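Leucine-rich repeat protein (Bacteroides thetaiotaomicron, PDB 4ECN) is of unknown function but, as an extracellular protein built largely of leucine-rich repeats, probably binds other proteins. Local coordinates at residues A[87-91]-A[207-211]; A[132-138]-A[251-257]; A[159-165]-A[215-221]; A[236-240]-A[306-310]. All coordinates share one frame; numbering follows the deposited sequence.

How the contacts relate
The chain starts with two DUF4458 domains and runs on into the leucine-rich repeats. Contact 1 opens on strand 83-93 of the first domain and closes at 207-211 in the second, so it ties the two together. Contact 2 opens at 132-138 and closes at 251-257, pairing an early and a late strand of the second domain. It crosses contact 1. Contact 3, 159-165 with 215-221, is nested inside contact 2 and also crosses contact 1. Contacts 2 and 3 touch, and their centres lie about 11 Å apart. Contact 4 opens at 236-240, within the loop of contact 2, and closes at 306-310. It crosses contact 2 and joins the second domain to the beginning of the repeat region.

Contact 1 of 4, residues A[87-91]-A[207-211]; sequences IVGYY and SAVWL
G89 packs against the face of the W210 indole; with no side chain, its CA can come close to the ring. The CA of G89 is 3.4 Å from the centroid of the six-membered ring of W210 and 7° off the ring normal, a CH-pi contact. Next to it, Y90 N is 3.6 Å from W210 CZ2. V88 CG1 meets W210 CZ3 at 3.6 Å, and the V88 side chain crosses that of W210 at about a right angle. Further along strand 87-91, Y91 brings the far end of its ring to the indole. W210 CZ2 lies over one face of the Y91 ring, 3.4 Å from CZ of Y91. The two ring planes are 46° apart, so the rings meet at a slant. The Y91 OH also reaches A208, with 4.3 Å between OH and CB. No hydrogen bond crosses between the segments, and the two strands run at 80° to each other. Strand 83-93 belongs to the sheet of the first DUF4458 domain and strand 202-212 to that of the second, so W210 packs across the boundary between the domains. T132 of strand 130-139 touches both Y91 and W210, and V47 of strand 43-49 also meets W210.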
loop_
_atom_site.group_PDB
_atom_site.type_symbol
_atom_site.label_atom_id
_atom_site.label_comp_id
_atom_site.label_asym_id
_atom_site.label_seq_id
_atom_site.Cartn_x
_atom_site.Cartn_y
_atom_site.Cartn_z
ATOM N N ILE A 87 -14.735 38.899 -19.171
ATOM C CA ILE A 87 -15.281 38.912 -20.537
ATOM C C ILE A 87 -16.076 37.618 -20.720
ATOM O O ILE A 87 -15.548 36.536 -20.415
ATOM C CB ILE A 87 -14.177 39.073 -21.632
ATOM C CG1 ILE A 87 -13.217 40.240 -21.356
ATOM C CG2 ILE A 87 -14.785 39.158 -23.046
ATOM C CD1 ILE A 87 -11.853 40.116 -22.130
ATOM N N VAL A 88 -17.339 37.725 -21.181
ATOM C CA VAL A 88 -18.197 36.555 -21.411
ATOM C C VAL A 88 -18.013 36.110 -22.875
ATOM O O VAL A 88 -17.872 34.914 -23.161
ATOM C CB VAL A 88 -19.686 36.815 -21.062
ATOM C CG1 VAL A 88 -20.473 35.504 -21.038
ATOM C CG2 VAL A 88 -19.818 37.516 -19.720
ATOM N N GLY A 89 -17.980 37.102 -23.762
ATOM C CA GLY A 89 -17.798 36.932 -25.195
ATOM C C GLY A 89 -17.866 38.264 -25.899
ATOM O O GLY A 89 -18.040 39.302 -25.253
ATOM N N TYR A 90 -17.723 38.244 -27.227
ATOM C CA TYR A 90 -17.747 39.461 -28.025
ATOM C C TYR A 90 -18.289 39.203 -29.428
ATOM O O TYR A 90 -18.212 38.085 -29.938
ATOM C CB TYR A 90 -16.337 40.089 -28.117
ATOM C CG TYR A 90 -15.286 39.231 -28.797
ATOM C CD1 TYR A 90 -15.098 39.281 -30.180
ATOM C CD2 TYR A 90 -14.427 38.426 -28.052
ATOM C CE1 TYR A 90 -14.123 38.503 -30.805
ATOM C CE2 TYR A 90 -13.457 37.638 -28.669
ATOM C CZ TYR A 90 -13.301 37.688 -30.043
ATOM O OH TYR A 90 -12.331 36.923 -30.640
ATOM N N TYR A 91 -18.814 40.264 -30.056
ATOM C CA TYR A 91 -19.334 40.214 -31.418
ATOM C C TYR A 91 -18.589 41.224 -32.264
ATOM O O TYR A 91 -18.341 42.331 -31.791
ATOM C CB TYR A 91 -20.870 40.475 -31.490
ATOM C CG TYR A 91 -21.745 39.760 -30.472
ATOM C CD1 TYR A 91 -22.024 40.337 -29.233
ATOM C CD2 TYR A 91 -22.385 38.564 -30.790
ATOM C CE1 TYR A 91 -22.852 39.703 -28.303
ATOM C CE2 TYR A 91 -23.226 37.924 -29.870
ATOM C CZ TYR A 91 -23.461 38.502 -28.629
ATOM O OH TYR A 91 -24.266 37.891 -27.694
ATOM N N SER A 207 -29.324 36.416 -20.685
ATOM C CA SER A 207 -27.932 36.595 -21.108
ATOM C C SER A 207 -27.488 35.359 -21.937
ATOM O O SER A 207 -27.480 34.227 -21.420
ATOM C CB SER A 207 -27.012 36.825 -19.912
ATOM O OG SER A 207 -27.308 38.024 -19.214
ATOM N N ALA A 208 -27.196 35.571 -23.244
ATOM C CA ALA A 208 -26.776 34.505 -24.153
ATOM C C ALA A 208 -25.417 33.961 -23.768
ATOM O O ALA A 208 -24.612 34.681 -23.170
ATOM C CB ALA A 208 -26.732 35.014 -25.580
ATOM N N VAL A 209 -25.153 32.686 -24.107
ATOM C CA VAL A 209 -23.872 32.047 -23.833
ATOM C C VAL A 209 -23.253 31.692 -25.172
ATOM O O VAL A 209 -23.968 31.668 -26.155
ATOM C CB VAL A 209 -23.988 30.832 -22.876
ATOM C CG1 VAL A 209 -24.646 31.238 -21.566
ATOM C CG2 VAL A 209 -24.727 29.657 -23.512
ATOM N N TRP A 210 -21.933 31.478 -25.224
ATOM C CA TRP A 210 -21.226 31.129 -26.460
ATOM C C TRP A 210 -20.885 29.659 -26.471
ATOM O O TRP A 210 -20.016 29.228 -25.704
ATOM C CB TRP A 210 -19.937 31.963 -26.654
ATOM C CG TRP A 210 -20.157 33.358 -27.150
ATOM C CD1 TRP A 210 -20.015 33.805 -28.430
ATOM C CD2 TRP A 210 -20.554 34.489 -26.369
ATOM N NE1 TRP A 210 -20.338 35.142 -28.502
ATOM C CE2 TRP A 210 -20.672 35.587 -27.250
ATOM C CE3 TRP A 210 -20.846 34.678 -25.004
ATOM C CZ2 TRP A 210 -21.056 36.859 -26.811
ATOM C CZ3 TRP A 210 -21.243 35.937 -24.573
ATOM C CH2 TRP A 210 -21.340 37.012 -25.468
ATOM N N LEU A 211 -21.555 28.890 -27.350
ATOM C CA LEU A 211 -21.304 27.458 -27.538
ATOM C C LEU A 211 -20.730 27.166 -28.918
ATOM O O LEU A 211 -21.168 27.789 -29.881
ATOM C CB LEU A 211 -22.591 26.631 -27.360
ATOM C CG LEU A 211 -23.217 26.517 -25.985
ATOM C CD1 LEU A 211 -24.495 25.739 -26.077
ATOM C CD2 LEU A 211 -22.289 25.834 -24.989
#

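Contact 2 of 4, residues A[132-138]-A[251-257]; sequences TVTFKLS and LTKDANV
T132 O accepts the N-H of T252 at 2.8 Å, and the N-H of T134 goes on to T252 O at 3.2 Å. The strands are parallel, and the register then shifts by one residue at a beta bulge. T134 deals with the extra residue through two acceptors. Its backbone O takes A255 N at 2.8 Å, while its OG1 takes D254 N at 3.2 Å. The OG1 sits between the backbone N and the carbonyl carbon of T134 (chi1 56°), which turns it to D254. Beyond the bulge the pairing resumes: K136 N binds A255 O, V257 N binds K136 O, and S138 N binds V257 O. On its other edge, strand 130-139 pairs antiparallel with 202-212: V133, F135 and L137 bond V209, C205 and A203. It thus runs inside the mixed sheet of the second DUF4458 domain. T252 OG1 bonds T245 O, and N256 OD1 takes E242 N. The face of V133, F135, L137 and V257 is mostly apolar, apart from T252. There F135 CD1 meets A255 CB and V257 CG2, each at 3.6 Å. At the bulge, a threonine hydroxyl stands in as the acceptor for D254 N.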
loop_
_atom_site.group_PDB
_atom_site.type_symbol
_atom_site.label_atom_id
_atom_site.label_comp_id
_atom_site.label_asym_id
_atom_site.label_seq_id
_atom_site.Cartn_x
_atom_site.Cartn_y
_atom_site.Cartn_z
ATOM N N THR A 132 -24.563 31.502 -30.424
ATOM C CA THR A 132 -24.994 31.895 -29.071
ATOM C C THR A 132 -26.345 31.214 -28.738
ATOM O O THR A 132 -27.053 30.780 -29.644
ATOM C CB THR A 132 -25.039 33.418 -28.884
ATOM O OG1 THR A 132 -25.833 34.012 -29.904
ATOM C CG2 THR A 132 -23.641 34.042 -28.877
ATOM N N VAL A 133 -26.654 31.054 -27.433
ATOM C CA VAL A 133 -27.840 30.324 -26.967
ATOM C C VAL A 133 -28.480 30.990 -25.751
ATOM O O VAL A 133 -27.784 31.546 -24.902
ATOM C CB VAL A 133 -27.449 28.846 -26.621
ATOM C CG1 VAL A 133 -28.424 28.185 -25.651
ATOM C CG2 VAL A 133 -27.323 28.002 -27.882
ATOM N N THR A 134 -29.813 30.868 -25.659
ATOM C CA THR A 134 -30.635 31.268 -24.520
ATOM C C THR A 134 -31.455 30.064 -24.121
ATOM O O THR A 134 -31.855 29.276 -24.984
ATOM C CB THR A 134 -31.507 32.494 -24.801
ATOM O OG1 THR A 134 -32.325 32.225 -25.946
ATOM C CG2 THR A 134 -30.701 33.762 -24.980
ATOM N N PHE A 135 -31.713 29.917 -22.824
ATOM C CA PHE A 135 -32.464 28.779 -22.310
ATOM C C PHE A 135 -33.868 29.183 -21.891
ATOM O O PHE A 135 -34.133 30.353 -21.591
ATOM C CB PHE A 135 -31.712 28.143 -21.127
ATOM C CG PHE A 135 -30.364 27.627 -21.564
ATOM C CD1 PHE A 135 -30.233 26.355 -22.109
ATOM C CD2 PHE A 135 -29.243 28.449 -21.530
ATOM C CE1 PHE A 135 -29.000 25.903 -22.571
ATOM C CE2 PHE A 135 -28.009 27.988 -21.988
ATOM C CZ PHE A 135 -27.895 26.720 -22.489
ATOM N N LYS A 136 -34.765 28.196 -21.912
ATOM C CA LYS A 136 -36.154 28.298 -21.521
ATOM C C LYS A 136 -36.443 27.130 -20.605
ATOM O O LYS A 136 -36.450 25.962 -21.040
ATOM C CB LYS A 136 -37.056 28.328 -22.755
ATOM C CG LYS A 136 -38.555 28.369 -22.493
ATOM C CD LYS A 136 -39.282 27.940 -23.774
ATOM C CE LYS A 136 -40.787 27.939 -23.706
ATOM N NZ LYS A 136 -41.331 29.318 -23.677
ATOM N N LEU A 137 -36.587 27.455 -19.312
ATOM C CA LEU A 137 -36.885 26.517 -18.232
ATOM C C LEU A 137 -38.365 26.145 -18.302
ATOM O O LEU A 137 -39.207 27.030 -18.396
ATOM C CB LEU A 137 -36.516 27.123 -16.867
ATOM C CG LEU A 137 -35.047 27.164 -16.452
ATOM C CD1 LEU A 137 -34.233 28.172 -17.276
ATOM C CD2 LEU A 137 -34.932 27.556 -14.992
ATOM N N SER A 138 -38.677 24.844 -18.297
ATOM C CA SER A 138 -40.040 24.346 -18.450
ATOM C C SER A 138 -40.349 23.210 -17.484
ATOM O O SER A 138 -39.443 22.432 -17.173
ATOM C CB SER A 138 -40.224 23.842 -19.879
ATOM O OG SER A 138 -39.576 24.659 -20.845
ATOM N N LEU A 251 -27.715 33.113 -33.256
ATOM C CA LEU A 251 -28.284 32.814 -31.935
ATOM C C LEU A 251 -29.449 31.812 -31.994
ATOM O O LEU A 251 -30.451 32.043 -32.673
ATOM C CB LEU A 251 -28.780 34.098 -31.242
ATOM C CG LEU A 251 -29.706 33.919 -30.017
ATOM C CD1 LEU A 251 -28.920 33.753 -28.731
ATOM C CD2 LEU A 251 -30.674 35.066 -29.903
ATOM N N THR A 252 -29.332 30.747 -31.204
ATOM C CA THR A 252 -30.386 29.761 -31.022
ATOM C C THR A 252 -31.174 30.219 -29.789
ATOM O O THR A 252 -30.582 30.501 -28.749
ATOM C CB THR A 252 -29.797 28.349 -30.931
ATOM O OG1 THR A 252 -29.038 28.084 -32.125
ATOM C CG2 THR A 252 -30.876 27.275 -30.695
ATOM N N LYS A 253 -32.487 30.355 -29.923
ATOM C CA LYS A 253 -33.297 30.861 -28.830
ATOM C C LYS A 253 -34.076 29.736 -28.158
ATOM O O LYS A 253 -34.508 28.788 -28.819
ATOM C CB LYS A 253 -34.263 31.943 -29.366
ATOM C CG LYS A 253 -34.965 32.795 -28.303
ATOM C CD LYS A 253 -36.159 33.559 -28.892
ATOM C CE LYS A 253 -37.003 34.215 -27.816
ATOM N NZ LYS A 253 -38.248 34.818 -28.360
ATOM N N ASP A 254 -34.264 29.880 -26.831
ATOM C CA ASP A 254 -35.065 29.064 -25.914
ATOM C C ASP A 254 -34.788 27.538 -26.033
ATOM O O ASP A 254 -35.657 26.747 -26.431
ATOM C CB ASP A 254 -36.558 29.353 -26.129
ATOM C CG ASP A 254 -36.960 30.740 -25.647
ATOM O OD1 ASP A 254 -36.129 31.403 -24.953
ATOM O OD2 ASP A 254 -38.113 31.157 -25.931
ATOM N N ALA A 255 -33.573 27.151 -25.591
ATOM C CA ALA A 255 -33.063 25.782 -25.486
ATOM C C ALA A 255 -33.693 25.117 -24.252
ATOM O O ALA A 255 -33.744 25.740 -23.194
ATOM C CB ALA A 255 -31.540 25.815 -25.400
ATOM N N ASN A 256 -34.191 23.884 -24.382
ATOM C CA ASN A 256 -34.948 23.229 -23.310
ATOM C C ASN A 256 -34.144 22.830 -22.020
ATOM O O ASN A 256 -33.260 21.976 -22.067
ATOM C CB ASN A 256 -35.620 21.955 -23.825
ATOM C CG ASN A 256 -36.558 21.315 -22.821
ATOM O OD1 ASN A 256 -36.556 20.084 -22.639
ATOM N ND2 ASN A 256 -37.386 22.142 -22.140
ATOM N N VAL A 257 -34.575 23.370 -20.860
ATOM C CA VAL A 257 -34.086 23.011 -19.533
ATOM C C VAL A 257 -35.303 22.402 -18.797
ATOM O O VAL A 257 -36.147 23.148 -18.288
ATOM C CB VAL A 257 -33.406 24.176 -18.773
ATOM C CG1 VAL A 257 -32.928 23.730 -17.395
ATOM C CG2 VAL A 257 -32.241 24.751 -19.576
#

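Contact 3 of 4, residues A[159-165]-A[215-221]; sequences DVTVMNS and TYQVVAY
T161 O accepts the N-H of V219 at 2.8 Å, with an angle of 166° at the hydrogen. The N-H of T161 goes to A220 O at 2.9 Å, so V219 and A220 both face T161. This is a classic beta bulge in the antiparallel pair of strands 157-164 and 214-227. Past it, the backbones of M163 and Q217 bond each other both ways (M163 N to Q217 O, Q217 N to M163 O), and S165 N closes the run on T215 O at 2.8 Å. In the second DUF4458 domain, probably transthyretin-like, this pair forms part of a larger mixed sheet. F244 and V257 of other strands meet its V218 side chain. V162 packs by its two branches: CG1 meets V218 CG2 at 3.9 Å, and CG2 lies by CD2 of the Y216 ring at 3.8 Å. The Y216 hydroxyl is bonded to P212 O. On the other face, the selenomethionine M163 touches V219 CG1 with its CB at 3.7 Å. With T161 OG1 beside the backbone N (chi1 -41°), the CG2 methyl swings to V219 CG2; OG1 bonds E172. One water joins S165 OG and Q217 OE1, 2.8 Å from each. Q217 NE2 binds G241 O.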
loop_
_atom_site.group_PDB
_atom_site.type_symbol
_atom_site.label_atom_id
_atom_site.label_comp_id
_atom_site.label_asym_id
_atom_site.label_seq_id
_atom_site.Cartn_x
_atom_site.Cartn_y
_atom_site.Cartn_z
ATOM N N ASP A 159 -27.804 26.386 -13.166
ATOM C CA ASP A 159 -26.555 25.825 -13.695
ATOM C C ASP A 159 -26.921 24.815 -14.715
ATOM O O ASP A 159 -27.623 23.875 -14.357
ATOM C CB ASP A 159 -25.665 25.188 -12.593
ATOM C CG ASP A 159 -25.022 26.119 -11.583
ATOM O OD1 ASP A 159 -24.674 27.246 -11.955
ATOM O OD2 ASP A 159 -24.784 25.682 -10.454
ATOM N N VAL A 160 -26.540 24.983 -15.989
ATOM C CA VAL A 160 -26.929 23.907 -16.891
ATOM C C VAL A 160 -25.665 23.316 -17.532
ATOM O O VAL A 160 -24.685 24.014 -17.805
ATOM C CB VAL A 160 -28.018 24.239 -17.959
ATOM C CG1 VAL A 160 -29.192 24.999 -17.340
ATOM C CG2 VAL A 160 -27.469 24.977 -19.170
ATOM N N THR A 161 -25.705 21.990 -17.693
ATOM C CA THR A 161 -24.726 21.172 -18.383
ATOM C C THR A 161 -25.308 20.796 -19.713
ATOM O O THR A 161 -26.385 20.182 -19.763
ATOM C CB THR A 161 -24.329 19.911 -17.578
ATOM O OG1 THR A 161 -24.187 20.208 -16.195
ATOM C CG2 THR A 161 -23.085 19.213 -18.141
ATOM N N VAL A 162 -24.613 21.159 -20.791
ATOM C CA VAL A 162 -25.020 20.784 -22.142
ATOM C C VAL A 162 -24.039 19.774 -22.644
ATOM O O VAL A 162 -22.856 19.895 -22.334
ATOM C CB VAL A 162 -25.154 21.979 -23.115
ATOM C CG1 VAL A 162 -26.308 22.894 -22.710
ATOM C CG2 VAL A 162 -23.840 22.748 -23.257
HETATM N N MSE A 163 -24.496 18.786 -23.411
HETATM C CA MSE A 163 -23.585 17.796 -23.985
HETATM C C MSE A 163 -23.731 17.807 -25.478
HETATM O O MSE A 163 -24.851 17.766 -25.975
HETATM C CB MSE A 163 -23.846 16.394 -23.423
HETATM C CG MSE A 163 -22.744 15.389 -23.733
HETATM SE SE MSE A 163 -23.260 13.543 -23.322
HETATM C CE MSE A 163 -24.554 13.229 -24.812
ATOM N N ASN A 164 -22.606 17.886 -26.195
ATOM C CA ASN A 164 -22.595 17.854 -27.651
ATOM C C ASN A 164 -23.001 16.429 -28.063
ATOM O O ASN A 164 -22.342 15.454 -27.708
ATOM C CB ASN A 164 -21.219 18.305 -28.213
ATOM C CG ASN A 164 -21.129 18.357 -29.733
ATOM O OD1 ASN A 164 -21.441 17.390 -30.457
ATOM N ND2 ASN A 164 -20.624 19.466 -30.259
ATOM N N SER A 165 -24.120 16.323 -28.758
ATOM C CA SER A 165 -24.723 15.065 -29.186
ATOM C C SER A 165 -23.813 14.236 -30.138
ATOM O O SER A 165 -24.050 13.024 -30.259
ATOM C CB SER A 165 -26.063 15.333 -29.856
ATOM O OG SER A 165 -26.996 15.744 -28.868
ATOM N N THR A 215 -24.945 20.168 -32.292
ATOM C CA THR A 215 -26.223 19.769 -31.710
ATOM C C THR A 215 -25.958 19.353 -30.272
ATOM O O THR A 215 -24.974 18.670 -29.974
ATOM C CB THR A 215 -26.893 18.681 -32.560
ATOM O OG1 THR A 215 -27.111 19.212 -33.873
ATOM C CG2 THR A 215 -28.227 18.199 -31.975
ATOM N N TYR A 216 -26.829 19.819 -29.383
ATOM C CA TYR A 216 -26.725 19.585 -27.957
ATOM C C TYR A 216 -28.009 19.120 -27.337
ATOM O O TYR A 216 -29.071 19.247 -27.931
ATOM C CB TYR A 216 -26.332 20.903 -27.252
ATOM C CG TYR A 216 -25.000 21.469 -27.651
ATOM C CD1 TYR A 216 -24.849 22.177 -28.844
ATOM C CD2 TYR A 216 -23.906 21.384 -26.801
ATOM C CE1 TYR A 216 -23.618 22.711 -29.217
ATOM C CE2 TYR A 216 -22.670 21.918 -27.158
ATOM C CZ TYR A 216 -22.533 22.584 -28.365
ATOM O OH TYR A 216 -21.323 23.106 -28.715
ATOM N N GLN A 217 -27.901 18.694 -26.079
ATOM C CA GLN A 217 -28.970 18.382 -25.150
ATOM C C GLN A 217 -28.556 18.815 -23.756
ATOM O O GLN A 217 -27.389 18.615 -23.387
ATOM C CB GLN A 217 -29.333 16.900 -25.157
ATOM C CG GLN A 217 -30.151 16.421 -26.335
ATOM C CD GLN A 217 -30.462 14.968 -26.128
ATOM O OE1 GLN A 217 -29.606 14.087 -26.342
ATOM N NE2 GLN A 217 -31.663 14.695 -25.610
ATOM N N VAL A 218 -29.495 19.386 -22.970
ATOM C CA VAL A 218 -29.212 19.701 -21.576
ATOM C C VAL A 218 -29.225 18.341 -20.855
ATOM O O VAL A 218 -30.168 17.568 -21.034
ATOM C CB VAL A 218 -30.155 20.766 -20.964
ATOM C CG1 VAL A 218 -29.919 20.914 -19.461
ATOM C CG2 VAL A 218 -29.949 22.116 -21.645
ATOM N N VAL A 219 -28.136 18.009 -20.139
ATOM C CA VAL A 219 -27.987 16.706 -19.497
ATOM C C VAL A 219 -28.015 16.825 -17.934
ATOM O O VAL A 219 -28.083 15.800 -17.240
ATOM C CB VAL A 219 -26.701 15.974 -19.989
ATOM C CG1 VAL A 219 -26.826 15.613 -21.465
ATOM C CG2 VAL A 219 -25.423 16.769 -19.716
ATOM N N ALA A 220 -28.016 18.052 -17.395
ATOM C CA ALA A 220 -28.090 18.270 -15.942
ATOM C C ALA A 220 -28.308 19.740 -15.587
ATOM O O ALA A 220 -27.909 20.630 -16.343
ATOM C CB ALA A 220 -26.813 17.775 -15.261
ATOM N N TYR A 221 -28.904 19.994 -14.414
ATOM C CA TYR A 221 -29.082 21.363 -13.916
ATOM C C TYR A 221 -29.131 21.392 -12.382
ATOM O O TYR A 221 -29.455 20.390 -11.725
ATOM C CB TYR A 221 -30.349 22.055 -14.490
ATOM C CG TYR A 221 -31.649 21.458 -13.991
ATOM C CD1 TYR A 221 -32.233 21.901 -12.804
ATOM C CD2 TYR A 221 -32.258 20.402 -14.665
ATOM C CE1 TYR A 221 -33.387 21.304 -12.299
ATOM C CE2 TYR A 221 -33.416 19.804 -14.174
ATOM C CZ TYR A 221 -33.984 20.268 -12.997
ATOM O OH TYR A 221 -35.141 19.706 -12.521
HETATM O O HOH W 1 -26.837 14.376 -26.390
#

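Contact 4 of 4, residues A[236-240]-A[306-310]; sequences TQSVR and KELDM
The end of strand 230-238 approaches a short 3-10 turn at 308-310, and S238 and D309 have their CA atoms 6.0 Å apart. The main polar link is the salt bridge between R240 and E307. R240 NH1 gives a hydrogen bond to E307 OE2 at 2.6 Å, and R240 NH2 a weak one to E307 OE1 at 3.3 Å. The carboxylate lies at the edge of the guanidinium, close to its plane, but OE2 is met from above the carboxylate plane; the two planes are 53° apart. NH1 of R240 also bonds V239 O at 3.1 Å, which steadies the guanidinium. The extended chain of E307 (chi1 -176°) carries its carboxylate to R240. Beside this pair, S238 OG rests on D309 CB at 3.4 Å and bonds V219 O weakly. The carboxylate of D309 is bonded to Y267 OH. Deeper in, T236 CG2 meets L308 CD2 at 3.6 Å, and I268 of helix 266-280 touches both residues. T236 OG1 is held by K272 NZ and T222 OG1. A methyl contact, backed by I268, and a charged pair on the outer side thus fasten the second DUF4458 domain to the start of the repeats. R240 is exposed, so solvent probably weakens the bridge's electrostatic pull.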
loop_
_atom_site.group_PDB
_atom_site.type_symbol
_atom_site.label_atom_id
_atom_site.label_comp_id
_atom_site.label_asym_id
_atom_site.label_seq_id
_atom_site.Cartn_x
_atom_site.Cartn_y
_atom_site.Cartn_z
ATOM N N THR A 236 -30.958 19.284 -7.871
ATOM C CA THR A 236 -29.954 18.917 -8.853
ATOM C C THR A 236 -30.507 17.695 -9.545
ATOM O O THR A 236 -30.917 16.741 -8.873
ATOM C CB THR A 236 -28.548 18.723 -8.228
ATOM O OG1 THR A 236 -28.170 19.890 -7.503
ATOM C CG2 THR A 236 -27.490 18.487 -9.266
ATOM N N GLN A 237 -30.600 17.740 -10.871
ATOM C CA GLN A 237 -31.140 16.600 -11.593
ATOM C C GLN A 237 -30.333 16.266 -12.823
ATOM O O GLN A 237 -29.820 17.167 -13.492
ATOM C CB GLN A 237 -32.591 16.863 -12.034
ATOM C CG GLN A 237 -33.612 17.141 -10.934
ATOM C CD GLN A 237 -33.914 16.007 -9.993
ATOM O OE1 GLN A 237 -33.800 14.825 -10.321
ATOM N NE2 GLN A 237 -34.399 16.358 -8.813
ATOM N N SER A 238 -30.242 14.959 -13.129
ATOM C CA SER A 238 -29.698 14.448 -14.382
ATOM C C SER A 238 -30.885 14.312 -15.312
ATOM O O SER A 238 -31.896 13.689 -14.944
ATOM C CB SER A 238 -28.932 13.143 -14.201
ATOM O OG SER A 238 -28.227 12.837 -15.395
ATOM N N VAL A 239 -30.832 15.007 -16.447
ATOM C CA VAL A 239 -31.939 15.040 -17.389
ATOM C C VAL A 239 -31.439 14.814 -18.823
ATOM O O VAL A 239 -30.255 14.555 -19.055
ATOM C CB VAL A 239 -32.711 16.394 -17.274
ATOM C CG1 VAL A 239 -33.476 16.505 -15.954
ATOM C CG2 VAL A 239 -31.794 17.598 -17.485
ATOM N N ARG A 240 -32.387 14.897 -19.775
ATOM C CA ARG A 240 -32.234 14.839 -21.224
ATOM C C ARG A 240 -33.236 15.815 -21.824
ATOM O O ARG A 240 -34.380 15.461 -22.102
ATOM C CB ARG A 240 -32.398 13.410 -21.783
ATOM C CG ARG A 240 -31.196 12.483 -21.588
ATOM C CD ARG A 240 -29.963 12.956 -22.355
ATOM N NE ARG A 240 -28.868 11.984 -22.331
ATOM C CZ ARG A 240 -28.007 11.843 -21.325
ATOM N NH1 ARG A 240 -28.130 12.580 -20.225
ATOM N NH2 ARG A 240 -27.031 10.946 -21.402
ATOM N N LYS A 306 -17.641 15.646 -17.305
ATOM C CA LYS A 306 -18.518 14.685 -17.930
ATOM C C LYS A 306 -19.889 14.793 -17.250
ATOM O O LYS A 306 -20.002 15.462 -16.219
ATOM C CB LYS A 306 -17.913 13.256 -17.873
ATOM C CG LYS A 306 -17.533 12.747 -16.477
ATOM C CD LYS A 306 -17.041 11.308 -16.551
ATOM C CE LYS A 306 -16.760 10.720 -15.202
ATOM N NZ LYS A 306 -16.211 9.342 -15.291
ATOM N N GLU A 307 -20.928 14.200 -17.874
ATOM C CA GLU A 307 -22.307 14.176 -17.401
ATOM C C GLU A 307 -22.377 13.755 -15.941
ATOM O O GLU A 307 -21.787 12.736 -15.581
ATOM C CB GLU A 307 -23.123 13.204 -18.258
ATOM C CG GLU A 307 -24.596 13.180 -17.894
ATOM C CD GLU A 307 -25.389 12.014 -18.437
ATOM O OE1 GLU A 307 -24.793 11.092 -19.044
ATOM O OE2 GLU A 307 -26.618 12.004 -18.202
ATOM N N LEU A 308 -23.137 14.531 -15.125
ATOM C CA LEU A 308 -23.391 14.352 -13.694
ATOM C C LEU A 308 -23.689 12.898 -13.329
ATOM O O LEU A 308 -23.153 12.386 -12.335
ATOM C CB LEU A 308 -24.570 15.231 -13.265
ATOM C CG LEU A 308 -25.050 15.082 -11.808
ATOM C CD1 LEU A 308 -23.952 15.432 -10.805
ATOM C CD2 LEU A 308 -26.297 15.907 -11.553
ATOM N N ASP A 309 -24.516 12.238 -14.136
ATOM C CA ASP A 309 -24.903 10.857 -13.943
ATOM C C ASP A 309 -23.701 9.899 -13.969
ATOM O O ASP A 309 -23.806 8.772 -13.471
ATOM C CB ASP A 309 -25.888 10.461 -15.035
ATOM C CG ASP A 309 -26.916 9.469 -14.546
ATOM O OD1 ASP A 309 -27.597 9.770 -13.531
ATOM O OD2 ASP A 309 -27.066 8.404 -15.191
HETATM N N MSE A 310 -22.557 10.346 -14.521
HETATM C CA MSE A 310 -21.338 9.535 -14.641
HETATM C C MSE A 310 -20.292 9.839 -13.563
HETATM O O MSE A 310 -19.250 9.167 -13.540
HETATM C CB MSE A 310 -20.686 9.759 -16.022
HETATM C CG MSE A 310 -21.494 9.200 -17.181
HETATM SE SE MSE A 310 -21.901 7.332 -16.899
HETATM C CE MSE A 310 -23.873 7.442 -16.613
#